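Local coordinates for DUF4136 domain-containing protein (Bacteroides thetaiotaomicron, PDB 4F54), which is of unknown function but belongs to the DUF4136 family of the TolB_N clan and is probably made as a bacterial lipoprotein, at residues D15-V19 against R177-A183; F32-A38 against A83-V89; W107-Y113 against F140-M144. One frame throughout, in Å; residues are numbered along the deposited sequence. Where two conformers were deposited one is given.

Contact 1 (D15-V19 against R177-A183)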
loop_
_atom_site.group_PDB
_atom_site.type_symbol
_atom_site.label_atom_id
_atom_site.label_comp_id
_atom_site.label_asym_id
_atom_site.label_seq_id
_atom_site.Cartn_x
_atom_site.Cartn_y
_atom_site.Cartn_z
ATOM N N ASP A 15 2.945 7.893 -19.666
ATOM C CA ASP A 15 3.252 8.383 -18.300
ATOM C C ASP A 15 4.741 8.402 -17.880
ATOM O O ASP A 15 5.580 7.638 -18.367
ATOM C CB ASP A 15 2.454 7.601 -17.239
ATOM C CG ASP A 15 0.948 7.548 -17.535
ATOM O OD1 ASP A 15 0.356 8.590 -17.893
ATOM O OD2 ASP A 15 0.360 6.454 -17.387
ATOM N N ASN A 16 5.032 9.288 -16.936
ATOM C CA ASN A 16 6.346 9.393 -16.321
ATOM C C ASN A 16 6.490 8.528 -15.064
ATOM O O ASN A 16 7.178 8.944 -14.135
ATOM C CB ASN A 16 6.570 10.836 -15.870
ATOM C CG ASN A 16 6.525 11.810 -16.999
ATOM O OD1 ASN A 16 7.079 11.551 -18.059
ATOM N ND2 ASN A 16 5.848 12.939 -16.788
ATOM N N TYR A 17 5.777 7.393 -15.019
ATOM C CA TYR A 17 5.807 6.419 -13.932
ATOM C C TYR A 17 5.137 5.113 -14.416
ATOM O O TYR A 17 4.548 5.055 -15.501
ATOM C CB TYR A 17 5.080 6.967 -12.712
ATOM C CG TYR A 17 3.675 7.430 -13.022
ATOM C CD1 TYR A 17 2.616 6.519 -13.122
ATOM C CD2 TYR A 17 3.417 8.767 -13.313
ATOM C CE1 TYR A 17 1.344 6.940 -13.458
ATOM C CE2 TYR A 17 2.159 9.203 -13.633
ATOM C CZ TYR A 17 1.115 8.299 -13.719
ATOM O OH TYR A 17 -0.153 8.773 -14.058
ATOM N N LEU A 18 5.262 4.066 -13.607
ATOM C CA LEU A 18 4.737 2.718 -13.874
ATOM C C LEU A 18 3.882 2.331 -12.694
ATOM O O LEU A 18 4.252 2.581 -11.578
ATOM C CB LEU A 18 5.866 1.699 -14.006
ATOM C CG LEU A 18 6.862 1.951 -15.172
ATOM C CD1 LEU A 18 8.104 1.076 -15.115
ATOM C CD2 LEU A 18 6.192 1.809 -16.534
ATOM N N VAL A 19 2.762 1.669 -12.941
ATOM C CA VAL A 19 1.815 1.305 -11.901
ATOM C C VAL A 19 1.420 -0.164 -12.108
ATOM O O VAL A 19 0.905 -0.530 -13.169
ATOM C CB VAL A 19 0.537 2.173 -11.949
ATOM C CG1 VAL A 19 -0.505 1.685 -10.904
ATOM C CG2 VAL A 19 0.874 3.623 -11.707
ATOM N N ARG A 177 5.307 18.103 -11.375
ATOM C CA ARG A 177 3.956 17.579 -11.469
ATOM C C ARG A 177 3.755 16.752 -10.192
ATOM O O ARG A 177 4.718 16.382 -9.499
ATOM C CB ARG A 177 3.802 16.755 -12.732
ATOM C CG ARG A 177 3.944 17.590 -14.001
ATOM C CD ARG A 177 3.865 16.712 -15.235
ATOM N NE ARG A 177 2.571 16.033 -15.301
ATOM C CZ ARG A 177 2.298 14.980 -16.066
ATOM N NH1 ARG A 177 3.228 14.450 -16.858
ATOM N NH2 ARG A 177 1.080 14.448 -16.032
ATOM N N THR A 178 2.520 16.478 -9.831
ATOM C CA THR A 178 2.330 15.783 -8.566
ATOM C C THR A 178 2.356 14.283 -8.886
ATOM O O THR A 178 1.319 13.661 -8.773
ATOM C CB THR A 178 0.994 16.214 -7.912
ATOM O OG1 THR A 178 -0.097 16.035 -8.844
ATOM C CG2 THR A 178 1.063 17.688 -7.473
ATOM N N LEU A 179 3.488 13.727 -9.376
ATOM C CA LEU A 179 3.374 12.416 -10.059
ATOM C C LEU A 179 2.893 11.292 -9.126
ATOM O O LEU A 179 2.186 10.389 -9.566
ATOM C CB LEU A 179 4.657 11.975 -10.796
ATOM C CG LEU A 179 5.036 12.721 -12.105
ATOM C CD1 LEU A 179 6.305 12.091 -12.680
ATOM C CD2 LEU A 179 3.925 12.769 -13.153
ATOM N N ALA A 180 3.300 11.311 -7.847
ATOM C CA ALA A 180 2.795 10.283 -6.928
ATOM C C ALA A 180 1.243 10.258 -6.915
ATOM O O ALA A 180 0.638 9.172 -6.834
ATOM C CB ALA A 180 3.280 10.496 -5.519
ATOM N N ILE A 181 0.613 11.436 -6.893
ATOM C CA ILE A 181 -0.857 11.484 -6.834
ATOM C C ILE A 181 -1.460 10.918 -8.123
ATOM O O ILE A 181 -2.477 10.200 -8.084
ATOM C CB ILE A 181 -1.381 12.912 -6.509
ATOM C CG1 ILE A 181 -1.199 13.199 -5.010
ATOM C CG2 ILE A 181 -2.836 13.098 -6.936
ATOM C CD1 ILE A 181 -0.960 14.665 -4.704
ATOM N N GLU A 182 -0.860 11.253 -9.249
ATOM C CA GLU A 182 -1.316 10.745 -10.542
ATOM C C GLU A 182 -1.176 9.205 -10.606
ATOM O O GLU A 182 -2.081 8.492 -11.123
ATOM C CB GLU A 182 -0.583 11.432 -11.700
ATOM C CG GLU A 182 -0.868 12.933 -11.821
ATOM C CD GLU A 182 0.001 13.632 -12.868
ATOM O OE1 GLU A 182 0.642 12.937 -13.671
ATOM O OE2 GLU A 182 0.044 14.875 -12.882
ATOM N N ALA A 183 -0.100 8.694 -10.035
ATOM C CA ALA A 183 0.117 7.224 -9.927
ATOM C C ALA A 183 -0.926 6.554 -9.009
ATOM O O ALA A 183 -1.501 5.525 -9.376
ATOM C CB ALA A 183 1.543 6.876 -9.516
HETATM O O HOH W 1 2.832 11.456 -16.486
HETATM O O HOH W 2 -0.386 11.053 -15.175
#
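No direct hydrogen bond joins 15-19 to 177-183; apolar packing, chiefly round Y17, carries the contact, with a water between Y17 and E182 and a weaker water link from N16 to R177. N16 CB lies 3.4 Å from L179 CD1, and N16 N bonds to water 1 (3.1 Å), which takes a weak bond from R177 NH1 (3.0 Å). N16 ND2 sits 3.0 Å from R177 NH1, but both are donors, so this is no bond; R177 is poorly ordered, yet its NH2 forms a salt bridge with E182 OE1 (2.8 Å). Y17 follows, its ring against the start of the helix. A183 CB stands 4.1 Å from the Y17 ring centroid, 23° off the normal, a CH-pi contact over one face, while L179 CD2 meets the edge at 4.0 Å from Y17 CE2. Water 2 donates to Y17 OH (2.5 Å) and E182 OE1 (2.6 Å). L18 points away, and V19 turns back, with CG2 4.0 Å from A183 CB. The start of strand 18-23 and the residues before it pack against the N-terminal part of helix 179-189. Strand 159-166 flanks both, L165 touching V19 and A183, while A180 and I181 face helix 56-70.

Contact 2 (F32-A38 against A83-V89). With SO4 (sulfate ion), chain B.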
loop_
_atom_site.group_PDB
_atom_site.type_symbol
_atom_site.label_atom_id
_atom_site.label_comp_id
_atom_site.label_asym_id
_atom_site.label_seq_id
_atom_site.Cartn_x
_atom_site.Cartn_y
_atom_site.Cartn_z
ATOM N N PHE A 32 -17.551 -5.078 1.543
ATOM C CA PHE A 32 -16.946 -4.088 2.400
ATOM C C PHE A 32 -17.689 -2.754 2.271
ATOM O O PHE A 32 -18.090 -2.358 1.184
ATOM C CB PHE A 32 -15.474 -3.916 2.026
ATOM C CG PHE A 32 -14.744 -5.216 1.856
ATOM C CD1 PHE A 32 -14.419 -5.966 2.970
ATOM C CD2 PHE A 32 -14.379 -5.683 0.605
ATOM C CE1 PHE A 32 -13.768 -7.193 2.847
ATOM C CE2 PHE A 32 -13.692 -6.897 0.477
ATOM C CZ PHE A 32 -13.418 -7.656 1.604
ATOM N N SER A 33 -17.769 -2.047 3.376
ATOM C CA SER A 33 -18.399 -0.721 3.412
ATOM C C SER A 33 -17.467 0.400 3.831
ATOM O O SER A 33 -17.610 1.544 3.364
ATOM C CB SER A 33 -19.587 -0.775 4.369
ATOM O OG SER A 33 -20.615 -1.570 3.771
ATOM N N THR A 34 -16.551 0.111 4.765
ATOM C CA THR A 34 -15.726 1.138 5.394
ATOM C C THR A 34 -14.236 0.747 5.256
ATOM O O THR A 34 -13.894 -0.434 5.029
ATOM C CB THR A 34 -16.048 1.332 6.888
ATOM O OG1 THR A 34 -15.832 0.094 7.566
ATOM C CG2 THR A 34 -17.536 1.812 7.059
ATOM N N PHE A 35 -13.384 1.761 5.378
ATOM C CA PHE A 35 -11.945 1.535 5.364
ATOM C C PHE A 35 -11.283 2.413 6.408
ATOM O O PHE A 35 -11.817 3.442 6.801
ATOM C CB PHE A 35 -11.326 1.830 3.978
ATOM C CG PHE A 35 -11.310 3.286 3.622
ATOM C CD1 PHE A 35 -12.459 3.952 3.110
ATOM C CD2 PHE A 35 -10.156 4.041 3.808
ATOM C CE1 PHE A 35 -12.432 5.319 2.807
ATOM C CE2 PHE A 35 -10.138 5.422 3.499
ATOM C CZ PHE A 35 -11.265 6.042 2.992
ATOM N N TYR A 36 -10.093 2.005 6.840
ATOM C CA TYR A 36 -9.253 2.835 7.628
ATOM C C TYR A 36 -7.912 2.873 6.945
ATOM O O TYR A 36 -7.247 1.868 6.736
ATOM C CB TYR A 36 -9.081 2.272 9.065
ATOM C CG TYR A 36 -8.273 3.158 9.967
ATOM C CD1 TYR A 36 -6.857 3.102 9.989
ATOM C CD2 TYR A 36 -8.895 4.103 10.775
ATOM C CE1 TYR A 36 -6.107 3.920 10.824
ATOM C CE2 TYR A 36 -8.145 4.955 11.605
ATOM C CZ TYR A 36 -6.749 4.874 11.607
ATOM O OH TYR A 36 -6.011 5.723 12.411
ATOM N N LEU A 37 -7.523 4.090 6.593
ATOM C CA LEU A 37 -6.203 4.355 6.062
ATOM C C LEU A 37 -5.204 4.671 7.174
ATOM O O LEU A 37 -5.372 5.652 7.919
ATOM C CB LEU A 37 -6.277 5.480 5.022
ATOM C CG LEU A 37 -4.981 6.012 4.409
ATOM C CD1 LEU A 37 -4.300 4.923 3.586
ATOM C CD2 LEU A 37 -5.312 7.268 3.565
ATOM N N ALA A 38 -4.129 3.858 7.278
ATOM C CA ALA A 38 -3.083 4.177 8.245
ATOM C C ALA A 38 -2.581 5.592 7.936
ATOM O O ALA A 38 -2.202 5.904 6.810
ATOM C CB ALA A 38 -1.951 3.140 8.253
ATOM N N ALA A 83 -13.361 -0.944 11.135
ATOM C CA ALA A 83 -13.238 -0.846 9.668
ATOM C C ALA A 83 -13.300 -2.212 9.000
ATOM O O ALA A 83 -12.808 -3.184 9.573
ATOM C CB ALA A 83 -11.926 -0.135 9.283
ATOM N N ASP A 84 -13.833 -2.290 7.774
ATOM C CA ASP A 84 -13.857 -3.545 7.003
ATOM C C ASP A 84 -12.520 -3.798 6.287
ATOM O O ASP A 84 -12.032 -4.951 6.182
ATOM C CB ASP A 84 -14.992 -3.551 5.986
ATOM C CG ASP A 84 -16.368 -3.427 6.636
ATOM O OD1 ASP A 84 -16.546 -3.943 7.779
ATOM O OD2 ASP A 84 -17.249 -2.815 5.992
ATOM N N LEU A 85 -11.956 -2.698 5.774
ATOM C CA LEU A 85 -10.708 -2.720 5.013
ATOM C C LEU A 85 -9.668 -1.775 5.636
ATOM O O LEU A 85 -10.007 -0.708 6.162
ATOM C CB LEU A 85 -10.993 -2.310 3.568
ATOM C CG LEU A 85 -11.882 -3.190 2.641
ATOM C CD1 LEU A 85 -12.308 -2.356 1.431
ATOM C CD2 LEU A 85 -11.040 -4.422 2.221
ATOM N N GLY A 86 -8.407 -2.214 5.624
ATOM C CA GLY A 86 -7.302 -1.344 6.030
ATOM C C GLY A 86 -6.408 -1.077 4.861
ATOM O O GLY A 86 -6.256 -1.939 3.996
ATOM N N ILE A 87 -5.809 0.123 4.798
ATOM C CA ILE A 87 -4.800 0.413 3.814
ATOM C C ILE A 87 -3.537 0.880 4.524
ATOM O O ILE A 87 -3.575 1.756 5.430
ATOM C CB ILE A 87 -5.276 1.525 2.841
ATOM C CG1 ILE A 87 -6.554 1.096 2.087
ATOM C CG2 ILE A 87 -4.176 1.924 1.823
ATOM C CD1 ILE A 87 -7.186 2.223 1.274
ATOM N N GLN A 88 -2.400 0.300 4.099
ATOM C CA GLN A 88 -1.085 0.737 4.579
ATOM C C GLN A 88 -0.232 1.076 3.358
ATOM O O GLN A 88 -0.301 0.389 2.308
ATOM C CB GLN A 88 -0.407 -0.358 5.440
ATOM C CG GLN A 88 -0.200 -1.716 4.732
ATOM C CD GLN A 88 0.106 -2.853 5.656
ATOM O OE1 GLN A 88 -0.252 -2.796 6.855
ATOM N NE2 GLN A 88 0.806 -3.884 5.163
ATOM N N VAL A 89 0.511 2.185 3.472
ATOM C CA VAL A 89 1.307 2.778 2.374
ATOM C C VAL A 89 2.746 2.883 2.877
ATOM O O VAL A 89 2.994 3.335 4.005
ATOM C CB VAL A 89 0.809 4.182 1.952
ATOM C CG1 VAL A 89 1.620 4.732 0.769
ATOM C CG2 VAL A 89 -0.707 4.190 1.581
HETATM S S SO4 B . -2.478 6.153 12.601
HETATM O O1 SO4 B . -1.889 4.862 13.103
HETATM O O2 SO4 B . -3.537 5.986 11.576
HETATM O O3 SO4 B . -3.105 6.921 13.714
HETATM O O4 SO4 B . -1.343 6.984 12.073
HETATM O O HOH W 3 -20.141 -4.040 4.830
HETATM O O HOH W 4 -0.293 4.330 5.242
#
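D84 makes the most concentrated polar contact: its OD2 accepts from S33 N (2.8 Å, 159°) and T34 N (3.2 Å, 151°). In return D84 N donates to T34 OG1 (3.1 Å) and L85 N to T34 O (3.1 Å). A parallel ladder continues from there, Y36 N to L85 O (2.8 Å), I87 N to Y36 O (3.0 Å) and A38 N to I87 O (2.9 Å); the axes of 34-37 and 85-89 approach to 4.6 Å, their N-to-C directions 24° apart. Water 4 bridges A38 O and V89 N, 2.9 Å from each. On one face L37 CD1 reaches I87 CG2 at 3.5 Å; F35 and L37 also touch helix 56-70, while L85 and I87 reach strand 139-146. At the N-terminal end, L85 CD2 lies 3.7 Å from the F32 ring centroid, a CH-pi contact. On the other face Y36 OH donates to sulfate O2 (2.6 Å), an ion probably from the crystallisation liquor. The chemistry implies a parallel pair within a mixed sheet, the D84 carboxylate taking up two amides where pairing begins, while strand 85-92 also pairs antiparallel with 139-146.

Contact 3 (W107-Y113 against F140-M144)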
loop_
_atom_site.group_PDB
_atom_site.type_symbol
_atom_site.label_atom_id
_atom_site.label_comp_id
_atom_site.label_asym_id
_atom_site.label_seq_id
_atom_site.Cartn_x
_atom_site.Cartn_y
_atom_site.Cartn_z
ATOM N N TRP A 107 9.204 -6.915 0.790
ATOM C CA TRP A 107 9.072 -5.824 1.734
ATOM C C TRP A 107 8.942 -6.380 3.096
ATOM O O TRP A 107 9.264 -5.681 4.024
ATOM C CB TRP A 107 7.931 -4.883 1.357
ATOM C CG TRP A 107 6.680 -5.577 0.871
ATOM C CD1 TRP A 107 5.569 -5.950 1.626
ATOM C CD2 TRP A 107 6.387 -6.020 -0.500
ATOM N NE1 TRP A 107 4.637 -6.562 0.849
ATOM C CE2 TRP A 107 5.066 -6.604 -0.468
ATOM C CE3 TRP A 107 7.067 -5.971 -1.711
ATOM C CZ2 TRP A 107 4.488 -7.182 -1.584
ATOM C CZ3 TRP A 107 6.447 -6.515 -2.852
ATOM C CH2 TRP A 107 5.161 -7.090 -2.773
ATOM N N TRP A 108 8.499 -7.639 3.244
ATOM C CA TRP A 108 8.447 -8.276 4.567
ATOM C C TRP A 108 9.790 -8.426 5.196
ATOM O O TRP A 108 9.860 -8.652 6.418
ATOM C CB TRP A 108 7.866 -9.671 4.520
ATOM C CG TRP A 108 6.425 -9.726 4.122
ATOM C CD1 TRP A 108 5.479 -8.712 4.119
ATOM C CD2 TRP A 108 5.730 -10.899 3.655
ATOM N NE1 TRP A 108 4.269 -9.171 3.683
ATOM C CE2 TRP A 108 4.356 -10.477 3.384
ATOM C CE3 TRP A 108 6.100 -12.228 3.433
ATOM C CZ2 TRP A 108 3.404 -11.360 2.898
ATOM C CZ3 TRP A 108 5.108 -13.103 2.985
ATOM C CH2 TRP A 108 3.806 -12.670 2.722
ATOM N N GLY A 109 10.848 -8.372 4.407
ATOM C CA GLY A 109 12.216 -8.456 4.926
ATOM C C GLY A 109 12.698 -7.192 5.634
ATOM O O GLY A 109 13.748 -7.219 6.245
ATOM N N TYR A 110 11.962 -6.082 5.529
ATOM C CA TYR A 110 12.337 -4.866 6.245
ATOM C C TYR A 110 11.886 -5.004 7.693
ATOM O O TYR A 110 10.669 -5.167 7.940
ATOM C CB TYR A 110 11.678 -3.631 5.635
ATOM C CG TYR A 110 11.997 -2.364 6.354
ATOM C CD1 TYR A 110 13.318 -1.998 6.563
ATOM C CD2 TYR A 110 11.002 -1.554 6.884
ATOM C CE1 TYR A 110 13.651 -0.851 7.248
ATOM C CE2 TYR A 110 11.316 -0.377 7.549
ATOM C CZ TYR A 110 12.634 -0.039 7.738
ATOM O OH TYR A 110 12.944 1.090 8.441
ATOM N N PRO A 111 12.832 -4.972 8.656
ATOM C CA PRO A 111 12.434 -5.164 10.090
ATOM C C PRO A 111 11.359 -4.198 10.570
ATOM O O PRO A 111 10.571 -4.560 11.397
ATOM C CB PRO A 111 13.739 -4.959 10.854
ATOM C CG PRO A 111 14.804 -5.267 9.852
ATOM C CD PRO A 111 14.289 -4.763 8.539
ATOM N N GLY A 112 11.325 -2.990 10.043
ATOM C CA GLY A 112 10.312 -2.014 10.457
ATOM C C GLY A 112 9.000 -2.037 9.704
ATOM O O GLY A 112 8.190 -1.135 9.863
ATOM N N TYR A 113 8.764 -3.052 8.877
ATOM C CA TYR A 113 7.592 -3.040 8.012
ATOM C C TYR A 113 6.337 -3.147 8.869
ATOM O O TYR A 113 6.386 -3.715 9.954
ATOM C CB TYR A 113 7.620 -4.206 7.022
ATOM C CG TYR A 113 6.598 -4.038 5.907
ATOM C CD1 TYR A 113 6.747 -2.989 5.004
ATOM C CD2 TYR A 113 5.440 -4.825 5.839
ATOM C CE1 TYR A 113 5.814 -2.772 4.039
ATOM C CE2 TYR A 113 4.512 -4.635 4.817
ATOM C CZ TYR A 113 4.690 -3.588 3.983
ATOM O OH TYR A 113 3.800 -3.390 2.981
ATOM N N PHE A 140 6.613 3.210 -4.261
ATOM C CA PHE A 140 5.604 2.984 -3.208
ATOM C C PHE A 140 5.030 1.579 -3.279
ATOM O O PHE A 140 4.681 1.128 -4.335
ATOM C CB PHE A 140 4.445 3.966 -3.265
ATOM C CG PHE A 140 4.833 5.433 -3.086
ATOM C CD1 PHE A 140 5.289 6.199 -4.159
ATOM C CD2 PHE A 140 4.655 6.063 -1.852
ATOM C CE1 PHE A 140 5.601 7.558 -3.972
ATOM C CE2 PHE A 140 4.980 7.406 -1.663
ATOM C CZ PHE A 140 5.466 8.148 -2.726
ATOM N N ILE A 141 4.882 0.940 -2.103
ATOM C CA ILE A 141 4.133 -0.347 -1.955
ATOM C C ILE A 141 2.946 -0.040 -1.056
ATOM O O ILE A 141 3.129 0.454 0.050
ATOM C CB ILE A 141 4.944 -1.489 -1.283
ATOM C CG1 ILE A 141 5.963 -2.105 -2.223
ATOM C CG2 ILE A 141 4.041 -2.654 -0.793
ATOM C CD1 ILE A 141 5.349 -2.952 -3.345
ATOM N N THR A 142 1.750 -0.342 -1.548
ATOM C CA THR A 142 0.489 -0.115 -0.871
ATOM C C THR A 142 -0.231 -1.439 -0.821
ATOM O O THR A 142 -0.326 -2.153 -1.809
ATOM C CB THR A 142 -0.342 0.944 -1.570
ATOM O OG1 THR A 142 0.417 2.153 -1.592
ATOM C CG2 THR A 142 -1.765 1.125 -0.887
ATOM N N GLU A 143 -0.742 -1.770 0.350
ATOM C CA GLU A 143 -1.519 -3.013 0.587
ATOM C C GLU A 143 -2.844 -2.663 1.272
ATOM O O GLU A 143 -2.902 -1.842 2.209
ATOM C CB GLU A 143 -0.723 -4.019 1.426
ATOM C CG GLU A 143 0.517 -4.534 0.704
ATOM C CD GLU A 143 1.412 -5.357 1.641
ATOM O OE1 GLU A 143 1.714 -4.896 2.755
ATOM O OE2 GLU A 143 1.801 -6.494 1.279
HETATM N N MSE A 144 -3.875 -3.368 0.826
HETATM C CA MSE A 144 -5.241 -3.309 1.300
HETATM C C MSE A 144 -5.569 -4.651 1.898
HETATM O O MSE A 144 -5.391 -5.695 1.278
HETATM C CB MSE A 144 -6.236 -2.958 0.182
HETATM C CG MSE A 144 -7.650 -2.700 0.703
HETATM SE SE MSE A 144 -8.831 -2.262 -0.789
HETATM C CE MSE A 144 -7.776 -0.764 -1.594
HETATM O O HOH W 5 1.881 -7.754 3.712
HETATM O O HOH W 6 2.930 -0.707 2.617
#
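The carboxylate of E143 receives bonds from two aromatic donors of the loop. W107 NE1 donates to E143 OE2 (2.9 Å, 142°), and Y113 OH to E143 OE1 (2.6 Å). The third, W108 NE1, is 4.4 Å from E143 OE2 and is served through water 5, which accepts from that nitrogen (2.8 Å) and donates to OE2 (2.7 Å). OE1 thus takes bonds from Y113 and Q88, and OE2 from W107, Y127 and water 5. Water 6 donates to both Y113 OH and I141 O, 2.8 Å each. I141 CD1 is 4.0 Å from the centroid of the six-membered ring of W107, 22° off its normal: a CH-pi contact over the face. Within the loop, Y110 N bonds to W107 O (3.1 Å), and Y113 N to Y110 O (3.0 Å) closes a type I beta turn. This is a buried carboxylate accepting from aromatic side chains, Q88 and a water; it holds an aromatic-rich loop on the sheet face carrying I141 and E143, the other side from T142, which meets Y65 of helix 56-70.

Overall arrangement
Following the chain from the N terminus, contact 1 opens at 15-19, and its partner 177-183 returns 158 residues later, so its loop encloses both others. Inside it, 32-38 pairs with 83-89 to close contact 2, whose loop includes helix 56-70. Only then does contact 3 open, 107-113 meeting 140-144; these two stand in series. All three reach one mixed sheet. Contacts 2 and 3 touch directly because strands 85-92 and 139-146 are antiparallel neighbours: Q88 NE2 is 2.8 Å from E143 OE1. Contacts 1 and 3 touch through A180 CB and F140 CE1 (4.1 Å), joining helix 179-189 to the sheet. Contacts 1 and 2 do not touch, their nearest atoms being about 9 Å apart.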